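Local coordinates for oxalate oxidase 1 (Hordeum vulgare, PDB 1FI2), which oxidises oxalate with molecular oxygen to carbon dioxide and hydrogen peroxide at a manganese centre, and also has superoxide dismutase activity, at residues 9-13 with 24-29; 94-100 with 148-154. One frame throughout, in Å; residues are numbered along the deposited sequence.

Interaction 1: 9-13 with 24-29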
ATOM      1  N   PHE A   9     -17.463   3.872  -6.681  1.00  3.63           N
ATOM      2  CA  PHE A   9     -17.184   4.966  -7.605  1.00  3.69           C
ATOM      3  C   PHE A   9     -16.968   6.296  -6.886  1.00  3.46           C
ATOM      4  O   PHE A   9     -17.524   6.518  -5.811  1.00  3.01           O
ATOM      5  CB  PHE A   9     -18.348   5.143  -8.596  1.00  3.93           C
ATOM      6  CG  PHE A   9     -19.001   3.910  -9.145  1.00  4.05           C
ATOM      7  CD1 PHE A   9     -20.257   3.518  -8.708  1.00  4.02           C
ATOM      8  CD2 PHE A   9     -18.347   3.103 -10.066  1.00  4.53           C
ATOM      9  CE1 PHE A   9     -20.856   2.372  -9.197  1.00  4.35           C
ATOM     10  CE2 PHE A   9     -18.935   1.952 -10.558  1.00  5.00           C
ATOM     11  CZ  PHE A   9     -20.193   1.589 -10.124  1.00  4.36           C
ATOM     12  N   CYS A  10     -16.151   7.183  -7.444  1.00  3.30           N
ATOM     13  CA  CYS A  10     -15.889   8.492  -6.834  1.00  3.16           C
ATOM     14  C   CYS A  10     -15.399   9.435  -7.930  1.00  3.18           C
ATOM     15  O   CYS A  10     -14.198   9.687  -8.055  1.00  2.60           O
ATOM     16  CB  CYS A  10     -14.852   8.319  -5.730  1.00  3.00           C
ATOM     17  SG  CYS A  10     -14.985   9.354  -4.261  1.00  3.34           S
ATOM     18  N   VAL A  11     -16.316   9.847  -8.807  1.00  2.54           N
ATOM     19  CA  VAL A  11     -15.936  10.686  -9.944  1.00  3.03           C
ATOM     20  C   VAL A  11     -15.339  11.999  -9.455  1.00  2.46           C
ATOM     21  O   VAL A  11     -15.939  12.686  -8.635  1.00  2.92           O
ATOM     22  CB  VAL A  11     -17.123  10.947 -10.882  1.00  2.83           C
ATOM     23  CG1 VAL A  11     -16.682  11.635 -12.168  1.00  3.74           C
ATOM     24  CG2 VAL A  11     -17.839   9.642 -11.209  1.00  3.43           C
ATOM     25  N   ALA A  12     -14.186  12.362 -10.008  1.00  2.46           N
ATOM     26  CA  ALA A  12     -13.497  13.572  -9.597  1.00  2.74           C
ATOM     27  C   ALA A  12     -14.289  14.851  -9.831  1.00  2.94           C
ATOM     28  O   ALA A  12     -14.862  15.061 -10.905  1.00  3.13           O
ATOM     29  CB  ALA A  12     -12.168  13.685 -10.351  1.00  2.93           C
ATOM     30  N   ASP A  13     -14.308  15.709  -8.819  1.00  2.68           N
ATOM     31  CA  ASP A  13     -14.957  17.018  -8.930  1.00  3.39           C
ATOM     32  C   ASP A  13     -13.811  17.952  -9.341  1.00  4.37           C
ATOM     33  O   ASP A  13     -12.934  18.215  -8.522  1.00  4.68           O
ATOM     34  CB  ASP A  13     -15.610  17.454  -7.633  1.00  4.00           C
ATOM     35  CG  ASP A  13     -16.180  18.858  -7.643  1.00  4.32           C
ATOM     36  OD1 ASP A  13     -16.722  19.279  -6.598  1.00  5.25           O
ATOM     37  OD2 ASP A  13     -16.081  19.557  -8.671  1.00  4.81           O
ATOM     38  N   HIS A  24      -8.322  13.912  -5.755  1.00  3.08           N
ATOM     39  CA  HIS A  24      -9.451  14.798  -5.952  1.00  3.68           C
ATOM     40  C   HIS A  24     -10.649  14.418  -5.080  1.00  3.62           C
ATOM     41  O   HIS A  24     -10.950  13.248  -4.855  1.00  3.13           O
ATOM     42  CB  HIS A  24      -9.960  14.760  -7.407  1.00  3.38           C
ATOM     43  CG  HIS A  24      -8.987  15.284  -8.419  1.00  3.16           C
ATOM     44  ND1 HIS A  24      -8.759  16.624  -8.618  1.00  3.82           N
ATOM     45  CD2 HIS A  24      -8.095  14.623  -9.198  1.00  3.42           C
ATOM     46  CE1 HIS A  24      -7.804  16.774  -9.518  1.00  3.41           C
ATOM     47  NE2 HIS A  24      -7.368  15.576  -9.867  1.00  3.24           N
ATOM     48  N   THR A  25     -11.380  15.440  -4.644  1.00  4.25           N
ATOM     49  CA  THR A  25     -12.693  15.239  -4.042  1.00  4.88           C
ATOM     50  C   THR A  25     -13.614  14.710  -5.144  1.00  4.64           C
ATOM     51  O   THR A  25     -13.282  14.825  -6.323  1.00  4.45           O
ATOM     52  CB  THR A  25     -13.273  16.533  -3.457  1.00  5.49           C
ATOM     53  OG1 THR A  25     -13.276  17.547  -4.471  1.00  8.07           O
ATOM     54  CG2 THR A  25     -12.424  16.994  -2.286  1.00  6.67           C
ATOM     55  N   CYS A  26     -14.736  14.120  -4.747  1.00  4.01           N
ATOM     56  CA  CYS A  26     -15.640  13.538  -5.723  1.00  4.01           C
ATOM     57  C   CYS A  26     -16.998  14.210  -5.837  1.00  4.09           C
ATOM     58  O   CYS A  26     -17.508  14.789  -4.884  1.00  4.94           O
ATOM     59  CB  CYS A  26     -15.888  12.063  -5.339  1.00  3.69           C
ATOM     60  SG  CYS A  26     -14.392  11.193  -4.843  1.00  3.17           S
ATOM     61  N   LYS A  27     -17.595  14.080  -7.022  1.00  4.25           N
ATOM     62  CA  LYS A  27     -18.944  14.604  -7.223  1.00  4.87           C
ATOM     63  C   LYS A  27     -19.877  13.719  -6.396  1.00  4.79           C
ATOM     64  O   LYS A  27     -19.668  12.506  -6.317  1.00  4.85           O
ATOM     65  CB  LYS A  27     -19.370  14.459  -8.684  1.00  5.72           C
ATOM     66  CG  LYS A  27     -18.638  15.293  -9.710  1.00  7.08           C
ATOM     67  CD  LYS A  27     -18.886  16.780  -9.563  1.00  8.20           C
ATOM     68  CE  LYS A  27     -20.343  17.167  -9.753  1.00  8.89           C
ATOM     69  NZ  LYS A  27     -20.543  18.634  -9.574  1.00 10.22           N
ATOM     70  N   PRO A  28     -20.930  14.278  -5.829  1.00  4.41           N
ATOM     71  CA  PRO A  28     -21.981  13.453  -5.231  1.00  4.56           C
ATOM     72  C   PRO A  28     -22.419  12.428  -6.264  1.00  4.88           C
ATOM     73  O   PRO A  28     -22.520  12.763  -7.457  1.00  4.61           O
ATOM     74  CB  PRO A  28     -23.074  14.458  -4.903  1.00  4.83           C
ATOM     75  CG  PRO A  28     -22.378  15.778  -4.810  1.00  4.64           C
ATOM     76  CD  PRO A  28     -21.283  15.712  -5.853  1.00  4.49           C
ATOM     77  N   MET A  29     -22.738  11.190  -5.882  1.00  4.68           N
ATOM     78  CA  MET A  29     -23.158  10.190  -6.864  1.00  5.16           C
ATOM     79  C   MET A  29     -24.407  10.624  -7.618  1.00  5.31           C
ATOM     80  O   MET A  29     -24.584  10.279  -8.791  1.00  6.34           O
ATOM     81  CB  MET A  29     -23.357   8.809  -6.249  1.00  5.28           C
ATOM     82  CG  MET A  29     -22.099   8.039  -5.904  1.00  5.68           C
ATOM     83  SD  MET A  29     -20.956   7.774  -7.257  1.00  5.39           S
ATOM     84  CE  MET A  29     -22.019   7.130  -8.539  1.00  6.06           C
TER
HETATM   85  O   HOH W   1     -19.308  10.730  -8.121  1.00 17.57           O
HETATM   86  O   HOH W   2     -10.342  18.813  -8.000  1.00  6.13           O
HETATM   87  O   HOH W   3     -15.966  18.708  -3.995  1.00  7.56           O
HETATM   88  O   HOH W   4     -19.460  18.447  -6.797  1.00 10.11           O
HETATM   89  O   HOH W   5     -18.144  20.459 -10.268  1.00 20.04           O
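Lys27 N donates to Val11 O at 2.7 Å, and Asp13 N returns a bond to Thr25 O at 2.8 Å. The two bonds flank Ala12 and Cys26, whose backbones form a single bridge. Waters extend the link: one joins Val11 N to Lys27 O, and another joins Asp13 O to His24 ND1, lying in the plane of the imidazole at its edge. Asp13 and Lys27 make no direct ion pair. Asp13 OD2 and Lys27 NZ stay 4.6 Å apart and share a water, while Lys27 NZ forms its salt bridge with Glu31. Two successive bends in the Lys27 chain (chi2 -67°, chi3 -62°) bring CD across Asp13, 3.9 Å from Asp13 CB. Beside the bridge, Cys10 SG and Cys26 SG form a disulfide; its chi3 of 92° is close to the unstrained right angle. Farther out, Met29 crosses Phe9 at about a right angle, its SD 3.9 Å from Phe9 CB. Tyr119 of the third subunit meets the Phe9 ring edge-to-face. Together the contacts make a disulfide-closed N-terminal loop with one isolated bridge, in the loop before strand 38-39 and packed against neighbouring subunits of the germin hexamer.

Interaction 2: 94-100 with 148-154. With MN (manganese (II) ion), chain B.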
ATOM      1  N   THR A  94       4.060   2.721 -13.310  1.00  3.81           N
ATOM      2  CA  THR A  94       4.541   1.817 -14.343  1.00  3.69           C
ATOM      3  C   THR A  94       3.655   2.021 -15.574  1.00  3.46           C
ATOM      4  O   THR A  94       2.458   2.269 -15.432  1.00  3.51           O
ATOM      5  CB  THR A  94       4.436   0.344 -13.904  1.00  3.50           C
ATOM      6  OG1 THR A  94       5.310   0.080 -12.795  1.00  3.90           O
ATOM      7  CG2 THR A  94       4.796  -0.615 -15.036  1.00  3.14           C
ATOM      8  N   GLU A  95       4.229   1.924 -16.761  1.00  3.67           N
ATOM      9  CA  GLU A  95       3.483   2.065 -18.007  1.00  3.80           C
ATOM     10  C   GLU A  95       3.495   0.742 -18.770  1.00  3.73           C
ATOM     11  O   GLU A  95       4.501   0.034 -18.806  1.00  3.97           O
ATOM     12  CB  GLU A  95       4.081   3.182 -18.861  1.00  4.20           C
ATOM     13  CG  GLU A  95       3.560   3.327 -20.276  1.00  3.51           C
ATOM     14  CD  GLU A  95       4.352   4.321 -21.101  1.00  3.27           C
ATOM     15  OE1 GLU A  95       5.192   5.039 -20.521  1.00  3.63           O
ATOM     16  OE2 GLU A  95       4.169   4.398 -22.332  1.00  3.23           O
ATOM     17  N   ILE A  96       2.355   0.418 -19.365  1.00  3.49           N
ATOM     18  CA  ILE A  96       2.218  -0.806 -20.166  1.00  3.32           C
ATOM     19  C   ILE A  96       1.513  -0.427 -21.460  1.00  3.73           C
ATOM     20  O   ILE A  96       0.428   0.159 -21.426  1.00  3.31           O
ATOM     21  CB  ILE A  96       1.547  -1.916 -19.354  1.00  3.16           C
ATOM     22  CG1 ILE A  96       1.595  -3.256 -20.097  1.00  3.65           C
ATOM     23  CG2 ILE A  96       0.118  -1.567 -18.962  1.00  3.53           C
ATOM     24  CD1 ILE A  96       1.268  -4.446 -19.215  1.00  4.19           C
ATOM     25  N   GLY A  97       2.165  -0.646 -22.610  1.00  4.00           N
ATOM     26  CA  GLY A  97       1.568  -0.169 -23.852  1.00  4.30           C
ATOM     27  C   GLY A  97       1.563  -1.137 -25.016  1.00  4.44           C
ATOM     28  O   GLY A  97       2.206  -2.184 -25.002  1.00  4.15           O
ATOM     29  N   MET A  98       0.796  -0.766 -26.042  1.00  4.31           N
ATOM     30  CA  MET A  98       0.690  -1.563 -27.255  1.00  5.05           C
ATOM     31  C   MET A  98       0.828  -0.645 -28.471  1.00  4.89           C
ATOM     32  O   MET A  98       0.190   0.406 -28.505  1.00  3.80           O
ATOM     33  CB  MET A  98      -0.625  -2.347 -27.338  1.00  6.47           C
ATOM     34  CG  MET A  98      -0.688  -3.199 -28.603  1.00  8.07           C
ATOM     35  SD  MET A  98      -2.251  -4.063 -28.833  1.00 11.10           S
ATOM     36  CE  MET A  98      -1.995  -5.499 -27.800  1.00 11.19           C
ATOM     37  N   VAL A  99       1.635  -1.056 -29.444  1.00  4.78           N
ATOM     38  CA  VAL A  99       1.732  -0.278 -30.685  1.00  5.76           C
ATOM     39  C   VAL A  99       0.545  -0.659 -31.565  1.00  6.43           C
ATOM     40  O   VAL A  99       0.285  -1.848 -31.755  1.00  6.30           O
ATOM     41  CB  VAL A  99       3.065  -0.528 -31.398  1.00  5.74           C
ATOM     42  CG1 VAL A  99       3.083   0.038 -32.815  1.00  5.78           C
ATOM     43  CG2 VAL A  99       4.199   0.091 -30.587  1.00  5.95           C
ATOM     44  N   MET A 100      -0.176   0.337 -32.065  1.00  7.34           N
ATOM     45  CA  MET A 100      -1.342   0.060 -32.895  1.00  8.87           C
ATOM     46  C   MET A 100      -1.033   0.082 -34.382  1.00  8.66           C
ATOM     47  O   MET A 100      -1.617  -0.687 -35.147  1.00  8.66           O
ATOM     48  CB  MET A 100      -2.465   1.037 -32.556  1.00 10.36           C
ATOM     49  CG  MET A 100      -3.059   0.878 -31.170  1.00 12.13           C
ATOM     50  SD  MET A 100      -3.548  -0.789 -30.730  1.00 13.90           S
ATOM     51  CE  MET A 100      -4.131  -1.477 -32.279  1.00 14.25           C
ATOM     52  N   TYR A 148       1.305   4.971 -34.149  1.00  8.44           N
ATOM     53  CA  TYR A 148       0.570   5.349 -32.937  1.00  8.51           C
ATOM     54  C   TYR A 148       0.518   4.181 -31.959  1.00  7.29           C
ATOM     55  O   TYR A 148       0.592   3.015 -32.339  1.00  6.72           O
ATOM     56  CB  TYR A 148      -0.785   5.940 -33.243  1.00 10.91           C
ATOM     57  CG  TYR A 148      -2.038   5.119 -33.307  1.00 12.72           C
ATOM     58  CD1 TYR A 148      -2.785   4.851 -32.163  1.00 13.60           C
ATOM     59  CD2 TYR A 148      -2.520   4.628 -34.514  1.00 13.67           C
ATOM     60  CE1 TYR A 148      -3.952   4.108 -32.219  1.00 14.22           C
ATOM     61  CE2 TYR A 148      -3.682   3.881 -34.588  1.00 14.36           C
ATOM     62  CZ  TYR A 148      -4.394   3.629 -33.435  1.00 14.69           C
ATOM     63  OH  TYR A 148      -5.551   2.882 -33.501  1.00 15.55           O
ATOM     64  N   MET A 149       0.471   4.534 -30.678  1.00  5.59           N
ATOM     65  CA  MET A 149       0.394   3.563 -29.598  1.00  5.05           C
ATOM     66  C   MET A 149      -0.606   4.041 -28.547  1.00  4.64           C
ATOM     67  O   MET A 149      -0.912   5.231 -28.466  1.00  4.85           O
ATOM     68  CB  MET A 149       1.759   3.380 -28.929  1.00  4.53           C
ATOM     69  CG  MET A 149       2.320   4.653 -28.328  1.00  4.25           C
ATOM     70  SD  MET A 149       3.943   4.469 -27.578  1.00  3.73           S
ATOM     71  CE  MET A 149       4.050   5.982 -26.616  1.00  4.46           C
ATOM     72  N   VAL A 150      -1.183   3.111 -27.807  1.00  4.70           N
ATOM     73  CA  VAL A 150      -2.065   3.401 -26.682  1.00  4.78           C
ATOM     74  C   VAL A 150      -1.470   2.708 -25.454  1.00  4.80           C
ATOM     75  O   VAL A 150      -1.157   1.517 -25.539  1.00  5.00           O
ATOM     76  CB  VAL A 150      -3.505   2.926 -26.916  1.00  4.96           C
ATOM     77  CG1 VAL A 150      -4.355   3.161 -25.672  1.00  5.42           C
ATOM     78  CG2 VAL A 150      -4.154   3.619 -28.109  1.00  5.39           C
ATOM     79  N   VAL A 151      -1.249   3.449 -24.372  1.00  4.98           N
ATOM     80  CA  VAL A 151      -0.655   2.887 -23.169  1.00  4.83           C
ATOM     81  C   VAL A 151      -1.566   3.066 -21.955  1.00  5.01           C
ATOM     82  O   VAL A 151      -2.421   3.950 -21.917  1.00  5.00           O
ATOM     83  CB  VAL A 151       0.725   3.494 -22.854  1.00  5.11           C
ATOM     84  CG1 VAL A 151       1.659   3.507 -24.059  1.00  5.31           C
ATOM     85  CG2 VAL A 151       0.598   4.907 -22.296  1.00  5.10           C
ATOM     86  N   SER A 152      -1.328   2.247 -20.937  1.00  3.98           N
ATOM     87  CA  SER A 152      -2.048   2.323 -19.678  1.00  3.70           C
ATOM     88  C   SER A 152      -1.025   2.510 -18.558  1.00  3.61           C
ATOM     89  O   SER A 152       0.147   2.179 -18.725  1.00  3.27           O
ATOM     90  CB  SER A 152      -2.884   1.080 -19.402  1.00  4.00           C
ATOM     91  OG  SER A 152      -3.885   0.889 -20.383  1.00  4.74           O
ATOM     92  N   PHE A 153      -1.480   3.078 -17.451  1.00  2.89           N
ATOM     93  CA  PHE A 153      -0.630   3.327 -16.303  1.00  3.13           C
ATOM     94  C   PHE A 153      -1.312   2.791 -15.044  1.00  3.06           C
ATOM     95  O   PHE A 153      -2.538   2.741 -14.965  1.00  2.80           O
ATOM     96  CB  PHE A 153      -0.364   4.814 -16.062  1.00  3.37           C
ATOM     97  CG  PHE A 153       0.291   5.538 -17.203  1.00  3.32           C
ATOM     98  CD1 PHE A 153      -0.477   6.140 -18.184  1.00  3.27           C
ATOM     99  CD2 PHE A 153       1.673   5.611 -17.292  1.00  3.17           C
ATOM    100  CE1 PHE A 153       0.119   6.801 -19.242  1.00  3.31           C
ATOM    101  CE2 PHE A 153       2.274   6.269 -18.349  1.00  3.22           C
ATOM    102  CZ  PHE A 153       1.500   6.870 -19.320  1.00  3.30           C
ATOM    103  N   ASN A 154      -0.498   2.589 -14.015  1.00  3.70           N
ATOM    104  CA  ASN A 154      -1.045   2.115 -12.742  1.00  4.03           C
ATOM    105  C   ASN A 154      -1.182   3.255 -11.739  1.00  3.25           C
ATOM    106  O   ASN A 154      -0.978   3.112 -10.543  1.00  3.49           O
ATOM    107  CB  ASN A 154      -0.252   0.950 -12.208  1.00  4.93           C
ATOM    108  CG  ASN A 154       1.144   1.105 -11.699  1.00  3.86           C
ATOM    109  OD1 ASN A 154       1.913   1.918 -12.180  1.00  5.67           O
ATOM    110  ND2 ASN A 154       1.448   0.267 -10.704  1.00  4.25           N
TER
HETATM  111 MN    MN B 202       6.035   6.978 -21.065  1.00  4.51          MN
HETATM  112  O   HOH W   6       6.157   6.028 -23.082  1.00  2.39           O
HETATM  113  O   HOH W   7       4.135   8.308 -21.812  1.00  5.72           O
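Met100 CB lies over one face of the Tyr148 ring, offset toward the rim, in a CH-pi contact 3.5 Å from the centroid. Arg76 makes a cation-pi contact with the same ring. With an alanine at Tyr148, Met100 CB would probably lose its aromatic cover and Arg76 its cation-pi partner. The Phe153 ring has a manganese-bound water in its plane at the edge. Phe153 runs beside Glu95, pointing the same way, with CE2 3.6 Å from Glu95 CB. Glu95 CG is anti to the backbone N (chi1 171°), and the extended chain carries OE1 to the manganese at 2.2 Å. OE2 instead accepts from a second manganese-bound water at 2.7 Å. His88, His90 and His137 complete the site, and Glu95 and His90 also bind oxalate. The backbones form an antiparallel ladder. Ile96 pairs with Ser152 and Met98 with Val150 through two bonds each. Between them, Gly97 and Val151 form a non-hydrogen-bonded pair, their CA atoms 3.8 Å apart. This suits a glycine, since a CB there would run into Val151 CG1. At the end, Asn154 OD1 accepts from Thr94 N at 2.6 Å. In the cupin beta-barrel, strand 73-79 borders 147-153, and 128-131 borders 95-101. Ile96 and Met98 pack on the third subunit, whereas Val99 and Met149 meet Leu104 of strand 103-109.

Overall arrangement
Both contacts are largely buried, but in different settings. Interaction 2 joins neighbouring strands of one sheet, and its centre is about 10 Å from the centre of the chain. Interaction 1 lies in the N-terminal loop before the first strand, its centre about 24 Å from the centre of the chain. The two share no secondary-structure element. The centres of interactions 1 and 2 are about 26 Å apart, and the contacts do not touch. Apolar packing is common to both. The loop contact adds a disulfide and bridging waters, the strand contact a regular ladder and a metal ligand. Both reach the third subunit. Interaction 1 also meets the second, and only interaction 2 belongs to the manganese site.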